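Local coordinates for protein NADP-dependent 2-hydroxyacid dehydrogenase (Rhizobium etli, PDB 4XCV) that binds NADPH and probably catalyses the reversible, NADP-dependent interconversion of 2-oxoacids and D-2-hydroxyacids, at residues V10-N15 and N291-H296; R21-A26 and S32-D37; Q239-I244 and S270-L275. One frame throughout, in Å; residues are numbered along the deposited sequence.

Contacts 1 and 2 share the smaller, five-stranded sheet and touch each other: their centres lie about 9 Å apart, strands 8-12 and 32-34 pair through backbone bonds, and Phe294 of contact 1 packs on Val22 and Leu23 of contact 2. Contact 3 belongs to the NAD-binding domain, its centre about 32 Å from that of contact 1 and about 39 Å from that of contact 2. Chemistry follows place. Contact 1 is buried and purely apolar; contact 2 lies at the surface and joins one leucine to polar side chains beside a bridging water; contact 3 is mostly buried yet pairs a leucine with both an isoleucine and a well-bonded glutamate.

Contact 1 of 3, residues V10-N15 and N291-H296; sequences VDIKFN and NALFRH
Ile12 and Leu293, the residues whose backbones come nearest, still have their CA atoms 11.0 Å apart, a separation that only side chains bridge. The contact is helix-on-sheet packing in a parallel alpha/beta domain: the end of strand 8-12 and the loop after it face the N-terminal part of helix 292-305, which returns to this sheet after 275 intervening residues. No hydrogen bond crosses between the segments. Ile12 carries CG1 between its backbone N and carbonyl carbon (chi1 59°), and the extended CD1 beyond it reaches the edge of the Phe294 ring, 3.7 Å from CZ and near the ring plane. The two side chains approach from opposite directions, and the methyl lies at the ring's rim. Leu293 and Phe14 cross obliquely; Leu293 CD2 comes to 4.0 Å from CE2 at the edge of the Phe14 ring. CB of Ile12 lies 4.1 Å above the centre of that ring, giving the aromatic group a neighbour from its own segment over one face. Leu52 of strand 50-54 touches both Leu293 and Phe294, while Val22 and Leu23 of helix 16-23 also pack on Phe294, which places the helix against the sheet's hydrophobic layer. Between the two pairs, Ile12 CD1 also approaches Leu293 CD2, at 4.3 Å.

Contact 2 of 3, residues R21-A26 and S32-D37; sequences RVLKTA and SINLAD
Leu23 reaches across to Ser32 and Asn34 from the end region of helix 16-23, with the Leu23 and Ser32 CA atoms 7.1 Å apart. The helix links strands 8-12 and 32-34, so this is a contact inside a beta-alpha-beta unit, between its helix and its second strand. Followed outward, Leu23 CB is already 3.9 Å from Ser32 OG, and CG remains beside the same oxygen. The side chain then forks. CD2 approaches Ser32 OG to 3.7 Å, with Ser32 CB a little farther off; CD1 also borders that oxygen but extends to Asn34, meeting CB at 3.9 Å. Leu23 and Asn34 cross at about a right angle, and CD1, near CG and ND2 as well as CB, touches the flank of the asparagine. Ser32 has OG between its backbone N and carbonyl carbon (chi1 54°), a setting in which it borders the leucine and also donates to a water at 2.7 Å. That water gives its own hydrogens to Leu23 O and Ala26 O, tying the strand hydroxyl to two carbonyls of the helix end and following turn. Asn34 OD1 is engaged within its segment: Ala36 N donates to it at 2.9 Å in an Asx turn, from 52° out of the carbonyl plane, which helps fix the amide's rotation. Cutting Leu23 back to an alanine removes both methyls and would probably leave a gap beside Ser32 OG and Asn34 CB. The chemistry implies a division of labour: the leucine supplies dispersion contacts over otherwise polar side chains, while the water carries the hydrogen bonding between helix end and strand.

Contact 3 of 3, residues Q239-I244 and S270-L275; sequences QIETDI and SPLWEL
Glu241 OE2 is gripped by two donors, Gln239 NE2 at 3.0 Å and the backbone N of Glu262, while the other carboxylate oxygen, OE1, turns to the contact with Leu272. The Gln239 bond has an N-H...O angle of 155°; it meets OE2 on the anti side, 23° out of the carboxylate plane. OE1 accepts a hydrogen bond from a water at 2.8 Å, and the same water is 2.7 Å from Ser270 OG, so a solvent bridge spans the two segments. Ser270 OG also accepts from Leu272 N at 3.0 Å, an ST turn that ties the serine to the backbone of the contacting leucine. Leu272 then divides its methyls: CD1 lies 4.0 Å from Glu241 OE1, with the glutamate's CG and CD at similar range, and CD2 meets Ile244 CG2 at 4.0 Å. It crosses both side chains at about a right angle. Ile244 has CG2 anti to its backbone N, a position from which that branch meets the leucine. In the NAD-binding domain, the contact joins the first turn of helix 241-250 to the loop between strands 255-258 and 278-280. The same loop also meets the second subunit, whose Arg128 forms a salt bridge with Glu274. Leu258 of strand 255-258 touches both Ile244 and Leu272, and Phe216 of helix 213-216 also packs on Ile244.

Contact 1 of 3, residues V10-N15 and N291-H296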
# COMPACT_ATOMS: atom_id res chain seq x y z
N VAL A 10 -1.04 31.39 -22.93
CA VAL A 10 -1.62 30.43 -22.00
C VAL A 10 -3.13 30.40 -22.21
O VAL A 10 -3.81 31.42 -22.03
CB VAL A 10 -1.30 30.81 -20.53
CG1 VAL A 10 -1.95 29.84 -19.54
CG2 VAL A 10 0.21 30.91 -20.33
N ASP A 11 -3.63 29.24 -22.62
CA ASP A 11 -5.07 29.03 -22.81
C ASP A 11 -5.43 27.71 -22.19
O ASP A 11 -5.42 26.66 -22.87
CB ASP A 11 -5.46 29.03 -24.28
CG ASP A 11 -6.96 28.84 -24.51
OD1 ASP A 11 -7.79 28.77 -23.57
OD2 ASP A 11 -7.33 28.74 -25.69
N ILE A 12 -5.70 27.74 -20.90
CA ILE A 12 -5.97 26.53 -20.13
C ILE A 12 -7.27 26.70 -19.35
O ILE A 12 -7.44 27.63 -18.57
CB ILE A 12 -4.76 26.15 -19.24
CG1 ILE A 12 -4.39 27.25 -18.25
CG2 ILE A 12 -3.55 25.85 -20.13
CD1 ILE A 12 -3.13 26.90 -17.45
N LYS A 13 -8.20 25.80 -19.60
CA LYS A 13 -9.53 25.87 -18.98
C LYS A 13 -9.58 25.24 -17.57
O LYS A 13 -10.38 24.32 -17.31
CB LYS A 13 -10.56 25.24 -19.92
CG LYS A 13 -10.53 25.75 -21.37
CD LYS A 13 -10.74 27.25 -21.49
CE LYS A 13 -11.39 27.63 -22.83
NZ LYS A 13 -10.40 27.73 -23.95
N PHE A 14 -8.78 25.77 -16.65
CA PHE A 14 -8.77 25.39 -15.22
C PHE A 14 -9.42 26.52 -14.44
O PHE A 14 -9.85 27.50 -15.05
CB PHE A 14 -7.33 25.25 -14.71
CG PHE A 14 -6.47 24.29 -15.49
CD1 PHE A 14 -7.02 23.29 -16.28
CD2 PHE A 14 -5.08 24.38 -15.39
CE1 PHE A 14 -6.19 22.43 -16.99
CE2 PHE A 14 -4.26 23.50 -16.08
CZ PHE A 14 -4.82 22.53 -16.88
N ASN A 15 -9.45 26.43 -13.11
CA ASN A 15 -9.96 27.57 -12.31
C ASN A 15 -9.28 28.83 -12.79
O ASN A 15 -8.05 28.96 -12.67
CB ASN A 15 -9.75 27.44 -10.80
CG ASN A 15 -10.54 28.49 -10.00
OD1 ASN A 15 -10.11 29.62 -9.87
ND2 ASN A 15 -11.68 28.11 -9.47
N ASN A 291 1.52 24.91 -9.58
CA ASN A 291 2.75 25.48 -10.13
C ASN A 291 3.58 24.51 -10.92
O ASN A 291 4.46 24.93 -11.68
CB ASN A 291 3.65 25.98 -9.02
CG ASN A 291 3.09 27.20 -8.36
OD1 ASN A 291 3.29 28.28 -8.84
ND2 ASN A 291 2.42 27.04 -7.23
N ALA A 292 3.36 23.21 -10.71
CA ALA A 292 4.19 22.22 -11.32
C ALA A 292 4.15 22.27 -12.84
O ALA A 292 5.18 22.11 -13.51
CB ALA A 292 3.77 20.81 -10.86
N LEU A 293 2.98 22.52 -13.43
CA LEU A 293 2.87 22.66 -14.90
C LEU A 293 3.79 23.78 -15.42
O LEU A 293 4.47 23.64 -16.41
CB LEU A 293 1.39 22.96 -15.32
CG LEU A 293 1.11 23.29 -16.77
CD1 LEU A 293 1.53 22.15 -17.68
CD2 LEU A 293 -0.38 23.61 -16.88
N PHE A 294 3.77 24.92 -14.73
CA PHE A 294 4.51 26.08 -15.16
C PHE A 294 5.99 25.87 -14.96
O PHE A 294 6.76 26.23 -15.82
CB PHE A 294 3.96 27.33 -14.45
CG PHE A 294 2.56 27.58 -14.84
CD1 PHE A 294 2.31 28.28 -15.98
CD2 PHE A 294 1.50 26.98 -14.18
CE1 PHE A 294 1.04 28.44 -16.45
CE2 PHE A 294 0.22 27.13 -14.65
CZ PHE A 294 0.00 27.89 -15.79
N ARG A 295 6.40 25.25 -13.86
CA ARG A 295 7.80 24.91 -13.73
C ARG A 295 8.30 23.99 -14.84
O ARG A 295 9.41 24.15 -15.37
CB ARG A 295 8.07 24.25 -12.37
CG ARG A 295 7.82 25.10 -11.16
CD ARG A 295 8.59 26.40 -11.13
NE ARG A 295 7.90 27.47 -11.85
CZ ARG A 295 6.84 28.14 -11.42
NH1 ARG A 295 6.32 29.12 -12.19
NH2 ARG A 295 6.29 27.89 -10.22
N HIS A 296 7.46 23.03 -15.22
CA HIS A 296 7.79 22.10 -16.33
C HIS A 296 7.97 22.84 -17.66
O HIS A 296 8.94 22.61 -18.40
CB HIS A 296 6.66 21.04 -16.39
CG HIS A 296 6.43 20.45 -17.74
ND1 HIS A 296 7.20 19.44 -18.26
CD2 HIS A 296 5.48 20.72 -18.66
CE1 HIS A 296 6.73 19.11 -19.46
NE2 HIS A 296 5.70 19.89 -19.73

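Contact 2 of 3, residues R21-A26 and S32-D37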
# COMPACT_ATOMS: atom_id res chain seq x y z
N ARG A 21 -3.41 33.55 -10.51
CA ARG A 21 -2.47 33.64 -9.41
C ARG A 21 -1.12 33.04 -9.73
O ARG A 21 -0.09 33.67 -9.49
CB ARG A 21 -3.04 32.96 -8.15
CG ARG A 21 -2.16 33.14 -6.91
CD ARG A 21 -2.75 32.53 -5.66
NE ARG A 21 -4.03 33.15 -5.40
CZ ARG A 21 -5.19 32.53 -5.54
NH1 ARG A 21 -5.21 31.26 -5.92
NH2 ARG A 21 -6.32 33.18 -5.32
N VAL A 22 -1.08 31.83 -10.28
CA VAL A 22 0.20 31.21 -10.66
C VAL A 22 0.92 32.06 -11.66
O VAL A 22 2.12 32.23 -11.60
CB VAL A 22 0.04 29.79 -11.28
CG1 VAL A 22 1.41 29.18 -11.60
CG2 VAL A 22 -0.72 28.89 -10.34
N LEU A 23 0.18 32.63 -12.61
CA LEU A 23 0.85 33.39 -13.63
C LEU A 23 1.54 34.63 -13.11
O LEU A 23 2.38 35.20 -13.80
CB LEU A 23 -0.09 33.73 -14.78
CG LEU A 23 -0.49 32.54 -15.64
CD1 LEU A 23 -1.49 33.04 -16.65
CD2 LEU A 23 0.71 31.87 -16.29
N LYS A 24 1.20 35.12 -11.91
CA LYS A 24 1.89 36.27 -11.29
C LYS A 24 3.37 36.01 -11.14
O LYS A 24 4.14 36.95 -11.15
CB LYS A 24 1.39 36.56 -9.87
CG LYS A 24 -0.03 37.07 -9.76
CD LYS A 24 -0.40 37.27 -8.30
CE LYS A 24 -1.86 37.65 -8.19
NZ LYS A 24 -2.07 39.05 -8.62
N THR A 25 3.75 34.75 -10.95
CA THR A 25 5.16 34.43 -10.68
C THR A 25 5.81 33.54 -11.75
O THR A 25 6.99 33.18 -11.63
CB THR A 25 5.35 33.77 -9.31
OG1 THR A 25 4.56 32.58 -9.16
CG2 THR A 25 4.99 34.79 -8.20
N ALA A 26 5.07 33.22 -12.78
CA ALA A 26 5.57 32.33 -13.82
C ALA A 26 6.21 33.12 -14.96
O ALA A 26 5.87 34.27 -15.27
CB ALA A 26 4.45 31.50 -14.41
N SER A 32 3.31 36.37 -19.67
CA SER A 32 2.34 35.49 -20.28
C SER A 32 1.19 36.27 -20.85
O SER A 32 0.90 37.42 -20.46
CB SER A 32 1.83 34.44 -19.29
OG SER A 32 1.34 35.04 -18.13
N ILE A 33 0.49 35.61 -21.76
CA ILE A 33 -0.77 36.10 -22.37
C ILE A 33 -1.86 35.12 -21.94
O ILE A 33 -1.94 33.99 -22.48
CB ILE A 33 -0.72 36.16 -23.90
CG1 ILE A 33 0.43 37.03 -24.35
CG2 ILE A 33 -2.04 36.72 -24.43
CD1 ILE A 33 0.62 37.12 -25.85
N ASN A 34 -2.67 35.51 -20.97
CA ASN A 34 -3.72 34.64 -20.49
C ASN A 34 -4.96 34.86 -21.36
O ASN A 34 -5.60 35.91 -21.28
CB ASN A 34 -4.01 34.93 -19.03
CG ASN A 34 -5.05 34.00 -18.45
OD1 ASN A 34 -5.64 33.18 -19.16
ND2 ASN A 34 -5.26 34.12 -17.14
N LEU A 35 -5.31 33.87 -22.18
CA LEU A 35 -6.47 34.01 -23.08
C LEU A 35 -7.80 34.08 -22.33
O LEU A 35 -8.82 34.46 -22.96
CB LEU A 35 -6.50 32.89 -24.10
CG LEU A 35 -5.69 33.19 -25.37
CD1 LEU A 35 -5.87 32.15 -26.45
CD2 LEU A 35 -6.09 34.52 -25.98
N ALA A 36 -7.84 33.77 -21.03
CA ALA A 36 -9.09 33.98 -20.25
C ALA A 36 -9.39 35.46 -19.99
O ALA A 36 -10.53 35.82 -19.61
CB ALA A 36 -9.01 33.23 -18.93
N ASP A 37 -8.42 36.32 -20.16
CA ASP A 37 -8.57 37.74 -19.86
C ASP A 37 -9.22 38.41 -21.07
O ASP A 37 -8.64 38.39 -22.16
CB ASP A 37 -7.17 38.34 -19.63
CG ASP A 37 -7.21 39.79 -19.17
OD1 ASP A 37 -8.23 40.47 -19.35
OD2 ASP A 37 -6.13 40.27 -18.72
O HOH W 1 3.28 35.03 -16.31

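Contact 3 of 3, residues Q239-I244 and S270-L275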
# COMPACT_ATOMS: atom_id res chain seq x y z
N GLN A 239 -12.56 2.70 -20.72
CA GLN A 239 -13.40 1.63 -20.15
C GLN A 239 -14.86 1.78 -20.54
O GLN A 239 -15.35 2.86 -20.87
CB GLN A 239 -13.27 1.55 -18.63
CG GLN A 239 -13.96 2.68 -17.92
CD GLN A 239 -13.36 3.09 -16.58
OE1 GLN A 239 -12.22 2.72 -16.27
NE2 GLN A 239 -14.08 3.90 -15.82
N ILE A 240 -15.56 0.65 -20.48
CA ILE A 240 -17.01 0.63 -20.65
C ILE A 240 -17.61 0.33 -19.27
O ILE A 240 -17.62 -0.80 -18.80
CB ILE A 240 -17.43 -0.44 -21.69
CG1 ILE A 240 -16.74 -0.22 -23.03
CG2 ILE A 240 -18.96 -0.47 -21.82
CD1 ILE A 240 -17.09 1.06 -23.75
N GLU A 241 -18.09 1.38 -18.60
CA GLU A 241 -18.53 1.22 -17.23
C GLU A 241 -19.69 0.26 -17.04
O GLU A 241 -19.76 -0.47 -16.04
CB GLU A 241 -18.87 2.57 -16.62
CG GLU A 241 -17.60 3.30 -16.35
CD GLU A 241 -17.76 4.77 -16.03
OE1 GLU A 241 -18.85 5.29 -15.68
OE2 GLU A 241 -16.70 5.41 -16.16
N THR A 242 -20.64 0.26 -17.97
CA THR A 242 -21.74 -0.68 -17.83
C THR A 242 -21.24 -2.13 -17.85
O THR A 242 -21.86 -3.02 -17.23
CB THR A 242 -22.85 -0.38 -18.83
OG1 THR A 242 -24.03 -1.08 -18.41
CG2 THR A 242 -22.43 -0.75 -20.22
N ASP A 243 -20.12 -2.39 -18.53
CA ASP A 243 -19.55 -3.72 -18.55
C ASP A 243 -18.82 -4.02 -17.25
O ASP A 243 -18.79 -5.17 -16.83
CB ASP A 243 -18.58 -3.91 -19.71
CG ASP A 243 -19.24 -3.90 -21.08
OD1 ASP A 243 -20.50 -3.84 -21.19
OD2 ASP A 243 -18.46 -3.98 -22.08
N ILE A 244 -18.21 -3.01 -16.62
CA ILE A 244 -17.63 -3.20 -15.28
C ILE A 244 -18.76 -3.61 -14.32
O ILE A 244 -18.63 -4.55 -13.58
CB ILE A 244 -16.91 -1.95 -14.77
CG1 ILE A 244 -15.77 -1.53 -15.71
CG2 ILE A 244 -16.45 -2.20 -13.34
CD1 ILE A 244 -15.26 -0.17 -15.39
N SER A 270 -24.68 6.52 -10.84
CA SER A 270 -23.89 5.39 -11.30
C SER A 270 -24.01 4.21 -10.33
O SER A 270 -23.86 4.38 -9.11
CB SER A 270 -22.44 5.76 -11.44
OG SER A 270 -21.69 4.59 -11.75
N PRO A 271 -24.15 2.99 -10.85
CA PRO A 271 -24.14 1.83 -9.96
C PRO A 271 -22.78 1.59 -9.32
O PRO A 271 -22.66 0.84 -8.33
CB PRO A 271 -24.50 0.65 -10.90
CG PRO A 271 -25.21 1.27 -12.05
CD PRO A 271 -24.54 2.63 -12.22
N LEU A 272 -21.73 2.18 -9.89
CA LEU A 272 -20.39 1.94 -9.35
C LEU A 272 -20.23 2.34 -7.89
O LEU A 272 -19.45 1.72 -7.15
CB LEU A 272 -19.34 2.65 -10.21
CG LEU A 272 -19.17 2.16 -11.65
CD1 LEU A 272 -18.30 3.11 -12.43
CD2 LEU A 272 -18.63 0.73 -11.67
N TRP A 273 -20.85 3.45 -7.49
CA TRP A 273 -20.66 3.94 -6.15
C TRP A 273 -20.89 2.92 -5.06
O TRP A 273 -20.15 2.87 -4.08
CB TRP A 273 -21.54 5.14 -5.87
CG TRP A 273 -21.34 6.37 -6.70
CD1 TRP A 273 -22.11 6.79 -7.75
CD2 TRP A 273 -20.39 7.39 -6.49
NE1 TRP A 273 -21.68 7.98 -8.22
CE2 TRP A 273 -20.60 8.38 -7.47
CE3 TRP A 273 -19.34 7.57 -5.59
CZ2 TRP A 273 -19.83 9.54 -7.54
CZ3 TRP A 273 -18.57 8.71 -5.67
CH2 TRP A 273 -18.82 9.67 -6.65
N GLU A 274 -21.92 2.09 -5.20
CA GLU A 274 -22.33 1.19 -4.14
C GLU A 274 -22.05 -0.27 -4.48
O GLU A 274 -22.48 -1.15 -3.75
CB GLU A 274 -23.80 1.42 -3.80
CG GLU A 274 -24.06 2.77 -3.12
CD GLU A 274 -25.43 2.87 -2.49
OE1 GLU A 274 -25.73 2.11 -1.55
OE2 GLU A 274 -26.23 3.72 -2.91
N LEU A 275 -21.34 -0.54 -5.55
CA LEU A 275 -21.02 -1.91 -5.95
C LEU A 275 -20.02 -2.53 -4.98
O LEU A 275 -19.05 -1.89 -4.63
CB LEU A 275 -20.41 -1.81 -7.34
CG LEU A 275 -20.38 -2.96 -8.30
CD1 LEU A 275 -21.73 -3.64 -8.45
CD2 LEU A 275 -19.96 -2.30 -9.59
O HOH W 2 -21.24 4.51 -14.44